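Side-chain contacts in hypothetical protein (PDB 2IAY), which is of unknown function but may have a role in amino-acid metabolism: residues Ala83-Asn88 with Glu96-Ile101; Phe57-Thr62 with Tyr100-Phe105. One frame throughout, in Å; residues are numbered along the deposited sequence.

How the contacts relate
Both contacts lie on helix 92-107, whose residues Y100 and I101 belong to the segments of both. In chain order come strand 57-63 (contact 2), the loop holding 83-88 (contact 1), and finally the helix, which closes both. Their centres are about 10 Å apart, and they touch through packing: A83 CB lies 3.5 Å from F57 CD1, and L98 CD1 lies 4.0 Å from L59 CD1. Contact 2 is the buried middle, where the helix faces a central strand of the four-stranded antiparallel sheet; contact 1 is its more peripheral extension. One helix thus fastens both sheet and loop within a single compact domain.

Contact 1 (Ala83-Asn88 with Glu96-Ile101); sequences ANIFKN and EQLRYI
The loop between strand 70-76 and helix 92-107 folds back against that helix through I85 and F86, which meet L98 and R99. The apolar part is a methyl contact, I85 CD1 to L98 CD1 at 3.9 Å. I85 CG1 occupies the crowded position between its backbone N and carbonyl carbon (chi1 76°), and from there it also lies over one face of the F86 ring, 3.6 Å above the plane and toward the rim. L98 CD2 comes to the edge of the same ring, at CZ. Within the loop, N84 makes an Asx turn: N84 OD1 accepts from the backbone N of F86 (3.0 Å), in the carbonyl plane, and from the backbone N of K87 (2.9 Å), which stands above that plane. This double grip probably steadies the bend at F86, whose ring end reaches the helix. R99, bent at its second torsion (chi2 -61°), brings its guanidinium obliquely against the ring, NH2 lying 3.4 Å from F86 CE1 with the two planes 22° apart. Its main polar partner is D13, which forms a salt bridge with NH2 and also touches F86, while Y17 OH adds a weak bond at NH1. With a leucine in place of the arginine, D13 would probably lose its salt-bridge mate and F86 the flat group lying along CE1 and CZ. L10, in another loop, packs on both F86 and L98.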
loop_
_atom_site.group_PDB
_atom_site.type_symbol
_atom_site.label_atom_id
_atom_site.label_comp_id
_atom_site.label_asym_id
_atom_site.label_seq_id
_atom_site.Cartn_x
_atom_site.Cartn_y
_atom_site.Cartn_z
ATOM N N ALA A 83 4.492 -11.521 -1.740
ATOM C CA ALA A 83 4.117 -11.818 -3.102
ATOM C C ALA A 83 4.725 -10.790 -4.012
ATOM O O ALA A 83 4.911 -9.623 -3.639
ATOM C CB ALA A 83 2.595 -11.811 -3.255
ATOM N N ASN A 84 4.943 -11.218 -5.235
ATOM C CA ASN A 84 5.440 -10.378 -6.334
ATOM C C ASN A 84 4.401 -10.430 -7.423
ATOM O O ASN A 84 4.256 -11.440 -8.103
ATOM C CB ASN A 84 6.785 -10.947 -6.837
ATOM C CG ASN A 84 7.444 -10.114 -7.928
ATOM O OD1 ASN A 84 6.764 -9.485 -8.730
ATOM N ND2 ASN A 84 8.779 -10.184 -8.013
ATOM N N ILE A 85 3.623 -9.353 -7.546
ATOM C CA ILE A 85 2.534 -9.352 -8.518
ATOM C C ILE A 85 2.982 -8.866 -9.895
ATOM O O ILE A 85 2.151 -8.824 -10.815
ATOM C CB ILE A 85 1.294 -8.558 -7.946
ATOM C CG1 ILE A 85 1.493 -7.069 -7.996
ATOM C CG2 ILE A 85 0.926 -8.991 -6.527
ATOM C CD1 ILE A 85 0.179 -6.276 -7.743
ATOM N N PHE A 86 4.230 -8.420 -10.047
ATOM C CA PHE A 86 4.714 -7.772 -11.309
ATOM C C PHE A 86 5.567 -8.631 -12.219
ATOM O O PHE A 86 5.562 -8.433 -13.443
ATOM C CB PHE A 86 5.541 -6.533 -10.984
ATOM C CG PHE A 86 4.767 -5.498 -10.281
ATOM C CD1 PHE A 86 3.953 -4.635 -10.982
ATOM C CD2 PHE A 86 4.764 -5.424 -8.910
ATOM C CE1 PHE A 86 3.275 -3.688 -10.326
ATOM C CE2 PHE A 86 4.046 -4.485 -8.273
ATOM C CZ PHE A 86 3.283 -3.612 -8.980
ATOM N N LYS A 87 6.339 -9.524 -11.605
ATOM C CA LYS A 87 7.274 -10.400 -12.327
ATOM C C LYS A 87 6.638 -11.063 -13.534
ATOM O O LYS A 87 5.604 -11.732 -13.392
ATOM C CB LYS A 87 7.772 -11.494 -11.388
ATOM N N ASN A 88 7.248 -10.838 -14.711
ATOM C CA ASN A 88 6.791 -11.367 -15.995
ATOM C C ASN A 88 5.358 -10.988 -16.346
ATOM O O ASN A 88 4.719 -11.607 -17.199
ATOM C CB ASN A 88 6.973 -12.873 -16.009
ATOM C CG ASN A 88 8.414 -13.281 -15.925
ATOM O OD1 ASN A 88 9.303 -12.642 -16.499
ATOM N ND2 ASN A 88 8.657 -14.329 -15.175
ATOM N N GLU A 96 -3.589 -3.850 -12.132
ATOM C CA GLU A 96 -4.501 -2.746 -12.431
ATOM C C GLU A 96 -5.261 -2.274 -11.200
ATOM O O GLU A 96 -5.443 -1.051 -10.997
ATOM C CB GLU A 96 -5.480 -3.124 -13.530
ATOM C CG GLU A 96 -4.813 -3.167 -14.916
ATOM C CD GLU A 96 -4.049 -1.857 -15.201
ATOM O OE1 GLU A 96 -4.645 -0.751 -15.249
ATOM O OE2 GLU A 96 -2.793 -1.909 -15.285
ATOM N N GLN A 97 -5.715 -3.212 -10.368
ATOM C CA GLN A 97 -6.451 -2.846 -9.165
ATOM C C GLN A 97 -5.537 -2.108 -8.192
ATOM O O GLN A 97 -5.922 -1.115 -7.587
ATOM C CB GLN A 97 -7.079 -4.107 -8.546
ATOM C CG GLN A 97 -7.981 -3.809 -7.372
ATOM C CD GLN A 97 -8.620 -5.033 -6.799
ATOM O OE1 GLN A 97 -8.391 -6.144 -7.282
ATOM N NE2 GLN A 97 -9.349 -4.844 -5.716
ATOM N N LEU A 98 -4.338 -2.627 -7.995
ATOM C CA LEU A 98 -3.355 -1.945 -7.141
ATOM C C LEU A 98 -3.084 -0.530 -7.605
ATOM O O LEU A 98 -3.077 0.421 -6.838
ATOM C CB LEU A 98 -2.078 -2.786 -7.089
ATOM C CG LEU A 98 -0.924 -2.158 -6.295
ATOM C CD1 LEU A 98 -0.189 -3.227 -5.389
ATOM C CD2 LEU A 98 0.035 -1.400 -7.138
ATOM N N ARG A 99 -2.853 -0.389 -8.901
ATOM C CA ARG A 99 -2.601 0.952 -9.435
ATOM C C ARG A 99 -3.773 1.903 -9.264
ATOM O O ARG A 99 -3.598 3.089 -9.006
ATOM C CB ARG A 99 -2.190 0.870 -10.896
ATOM C CG ARG A 99 -0.800 0.289 -11.164
ATOM C CD ARG A 99 0.329 1.096 -10.539
ATOM N NE ARG A 99 1.596 0.659 -11.157
ATOM C CZ ARG A 99 2.649 0.125 -10.559
ATOM N NH1 ARG A 99 2.751 0.124 -9.251
ATOM N NH2 ARG A 99 3.606 -0.425 -11.294
ATOM N N TYR A 100 -4.991 1.386 -9.407
ATOM C CA TYR A 100 -6.191 2.167 -9.193
ATOM C C TYR A 100 -6.264 2.689 -7.755
ATOM O O TYR A 100 -6.564 3.843 -7.528
ATOM C CB TYR A 100 -7.421 1.280 -9.552
ATOM C CG TYR A 100 -8.736 2.019 -9.494
ATOM C CD1 TYR A 100 -9.430 2.169 -8.316
ATOM C CD2 TYR A 100 -9.233 2.637 -10.630
ATOM C CE1 TYR A 100 -10.639 2.910 -8.291
ATOM C CE2 TYR A 100 -10.417 3.330 -10.630
ATOM C CZ TYR A 100 -11.097 3.470 -9.470
ATOM O OH TYR A 100 -12.259 4.179 -9.489
ATOM N N ILE A 101 -6.013 1.805 -6.796
ATOM C CA ILE A 101 -6.023 2.166 -5.407
ATOM C C ILE A 101 -4.982 3.247 -5.133
ATOM O O ILE A 101 -5.250 4.273 -4.480
ATOM C CB ILE A 101 -5.797 0.908 -4.504
ATOM C CG1 ILE A 101 -6.981 -0.054 -4.607
ATOM C CG2 ILE A 101 -5.549 1.327 -3.049
ATOM C CD1 ILE A 101 -6.659 -1.482 -4.159
#

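Contact 2 (Phe57-Thr62 with Tyr100-Phe105); sequences FKLKMT and YILANF. With GOL (glycerol), chain C.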
loop_
_atom_site.group_PDB
_atom_site.type_symbol
_atom_site.label_atom_id
_atom_site.label_comp_id
_atom_site.label_asym_id
_atom_site.label_seq_id
_atom_site.Cartn_x
_atom_site.Cartn_y
_atom_site.Cartn_z
ATOM N N PHE A 57 -4.153 -11.702 -3.670
ATOM C CA PHE A 57 -3.141 -10.916 -2.984
ATOM C C PHE A 57 -3.840 -9.911 -2.077
ATOM O O PHE A 57 -5.020 -9.655 -2.233
ATOM C CB PHE A 57 -2.220 -10.159 -3.983
ATOM C CG PHE A 57 -1.619 -11.025 -5.038
ATOM C CD1 PHE A 57 -0.570 -11.891 -4.723
ATOM C CD2 PHE A 57 -2.116 -11.027 -6.322
ATOM C CE1 PHE A 57 -0.051 -12.701 -5.670
ATOM C CE2 PHE A 57 -1.547 -11.834 -7.292
ATOM C CZ PHE A 57 -0.537 -12.671 -6.957
ATOM N N LYS A 58 -3.062 -9.299 -1.192
ATOM C CA LYS A 58 -3.497 -8.105 -0.474
ATOM C C LYS A 58 -2.436 -7.056 -0.568
ATOM O O LYS A 58 -1.224 -7.345 -0.576
ATOM C CB LYS A 58 -3.793 -8.390 0.985
ATOM C CG LYS A 58 -4.872 -9.493 1.122
ATOM C CD LYS A 58 -5.312 -9.719 2.534
ATOM C CE LYS A 58 -6.693 -10.449 2.605
ATOM N NZ LYS A 58 -7.520 -9.759 3.634
ATOM N N LEU A 59 -2.884 -5.818 -0.616
ATOM C CA LEU A 59 -2.043 -4.651 -0.470
ATOM C C LEU A 59 -2.199 -4.151 0.970
ATOM O O LEU A 59 -3.308 -3.950 1.434
ATOM C CB LEU A 59 -2.545 -3.571 -1.418
ATOM C CG LEU A 59 -1.910 -2.196 -1.279
ATOM C CD1 LEU A 59 -0.380 -2.202 -1.562
ATOM C CD2 LEU A 59 -2.645 -1.242 -2.188
ATOM N N LYS A 60 -1.075 -3.992 1.669
ATOM C CA LYS A 60 -1.049 -3.460 3.009
ATOM C C LYS A 60 -0.131 -2.246 3.088
ATOM O O LYS A 60 0.990 -2.277 2.582
ATOM C CB LYS A 60 -0.587 -4.536 3.995
ATOM C CG LYS A 60 -1.483 -5.752 4.027
ATOM C CD LYS A 60 -1.085 -6.800 5.058
ATOM C CE LYS A 60 -1.269 -6.302 6.472
HETATM N N MSE A 61 -0.588 -1.179 3.760
HETATM C CA MSE A 61 0.245 -0.022 3.993
HETATM C C MSE A 61 0.042 0.469 5.422
HETATM O O MSE A 61 -1.084 0.504 5.922
HETATM C CB MSE A 61 -0.111 1.112 3.020
HETATM C CG MSE A 61 0.703 2.387 3.205
HETATM SE SE MSE A 61 0.516 3.556 1.673
HETATM C CE MSE A 61 0.920 5.233 2.561
ATOM N N THR A 62 1.142 0.869 6.051
ATOM C CA THR A 62 1.114 1.508 7.386
ATOM C C THR A 62 1.940 2.770 7.334
ATOM O O THR A 62 3.052 2.749 6.857
ATOM C CB THR A 62 1.646 0.565 8.486
ATOM O OG1 THR A 62 0.832 -0.596 8.522
ATOM C CG2 THR A 62 1.579 1.216 9.854
ATOM N N TYR A 100 -4.991 1.386 -9.407
ATOM C CA TYR A 100 -6.191 2.167 -9.193
ATOM C C TYR A 100 -6.264 2.689 -7.755
ATOM O O TYR A 100 -6.564 3.843 -7.528
ATOM C CB TYR A 100 -7.421 1.280 -9.552
ATOM C CG TYR A 100 -8.736 2.019 -9.494
ATOM C CD1 TYR A 100 -9.430 2.169 -8.316
ATOM C CD2 TYR A 100 -9.233 2.637 -10.630
ATOM C CE1 TYR A 100 -10.639 2.910 -8.291
ATOM C CE2 TYR A 100 -10.417 3.330 -10.630
ATOM C CZ TYR A 100 -11.097 3.470 -9.470
ATOM O OH TYR A 100 -12.259 4.179 -9.489
ATOM N N ILE A 101 -6.013 1.805 -6.796
ATOM C CA ILE A 101 -6.023 2.166 -5.407
ATOM C C ILE A 101 -4.982 3.247 -5.133
ATOM O O ILE A 101 -5.250 4.273 -4.480
ATOM C CB ILE A 101 -5.797 0.908 -4.504
ATOM C CG1 ILE A 101 -6.981 -0.054 -4.607
ATOM C CG2 ILE A 101 -5.549 1.327 -3.049
ATOM C CD1 ILE A 101 -6.659 -1.482 -4.159
ATOM N N LEU A 102 -3.754 3.006 -5.584
ATOM C CA LEU A 102 -2.674 3.949 -5.321
ATOM C C LEU A 102 -2.815 5.262 -6.062
ATOM O O LEU A 102 -2.338 6.275 -5.598
ATOM C CB LEU A 102 -1.317 3.304 -5.577
ATOM C CG LEU A 102 -0.991 2.084 -4.711
ATOM C CD1 LEU A 102 0.410 1.552 -5.003
ATOM C CD2 LEU A 102 -1.140 2.414 -3.236
ATOM N N ALA A 103 -3.513 5.265 -7.193
ATOM C CA ALA A 103 -3.728 6.499 -7.917
ATOM C C ALA A 103 -4.502 7.479 -7.056
ATOM O O ALA A 103 -4.271 8.657 -7.107
ATOM C CB ALA A 103 -4.523 6.223 -9.216
ATOM N N ASN A 104 -5.431 6.996 -6.248
ATOM C CA ASN A 104 -6.153 7.859 -5.336
ATOM C C ASN A 104 -5.207 8.499 -4.285
ATOM O O ASN A 104 -5.405 9.631 -3.894
ATOM C CB ASN A 104 -7.279 7.122 -4.613
ATOM C CG ASN A 104 -8.435 6.774 -5.488
ATOM O OD1 ASN A 104 -8.737 7.496 -6.440
ATOM N ND2 ASN A 104 -9.145 5.716 -5.124
ATOM N N PHE A 105 -4.227 7.712 -3.827
ATOM C CA PHE A 105 -3.260 8.223 -2.877
ATOM C C PHE A 105 -2.358 9.282 -3.523
ATOM O O PHE A 105 -1.991 10.252 -2.869
ATOM C CB PHE A 105 -2.420 7.078 -2.309
ATOM C CG PHE A 105 -3.138 6.054 -1.454
ATOM C CD1 PHE A 105 -4.489 6.120 -1.158
ATOM C CD2 PHE A 105 -2.405 5.009 -0.955
ATOM C CE1 PHE A 105 -5.075 5.115 -0.396
ATOM C CE2 PHE A 105 -2.998 4.030 -0.164
ATOM C CZ PHE A 105 -4.350 4.067 0.076
HETATM C C1 GOL C . -9.767 -6.108 4.521
HETATM C C2 GOL C . -9.452 -6.124 3.024
HETATM O O2 GOL C . -9.229 -7.452 2.634
HETATM C C3 GOL C . -10.563 -5.444 2.234
HETATM O O3 GOL C . -10.415 -5.487 0.821
#
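K58 NZ has two partners: it donates to O2 of the glycerol at 3.0 Å and forms a salt bridge with the carboxylate of E44 on strand 41-47. The glycerol probably comes from the crystallisation liquor; it is hydrogen-bonded to S46 OG as well, so it bridges neighbouring strands. K58 takes no part in the meeting with the helix, which is left to the alternate residues L59 and M61, whose side chains set out toward it. L59 and I101 reach toward each other tip to tip, L59 CD2 to I101 CG2 at 4.0 Å. The same L59 methyl touches L102 CD2 at 4.1 Å, so one branch of the leucine is shared by two successive helix residues. Farther along, M61, a selenomethionine, has CG opposite its backbone N (chi1 179°) and runs on extended, which carries SE out from the strand to the F105 ring. SE lies 4.0 Å from F105 CE2 and 5.1 Å from the ring centroid, 67° off the normal: an oblique Met-aromatic contact in which the two side chains slide past each other in opposite directions. One face of that ring has I101 O 3.9 Å above it, toward the rim. F43 meets F105 edge-to-face, F33 adds a further ring, and L111 of strand 111-113 touches M61, L102 and F105. Strand 57-62 and helix 100-105 point nearly the same way, 19° apart, with their axes 11.5 Å from each other at closest approach. The arrangement is that of a helix packed nearly along an inner strand of an antiparallel sheet, with L59, M61, I101, L102 and F105 in the layer between, in a protein suggested to have a new fold.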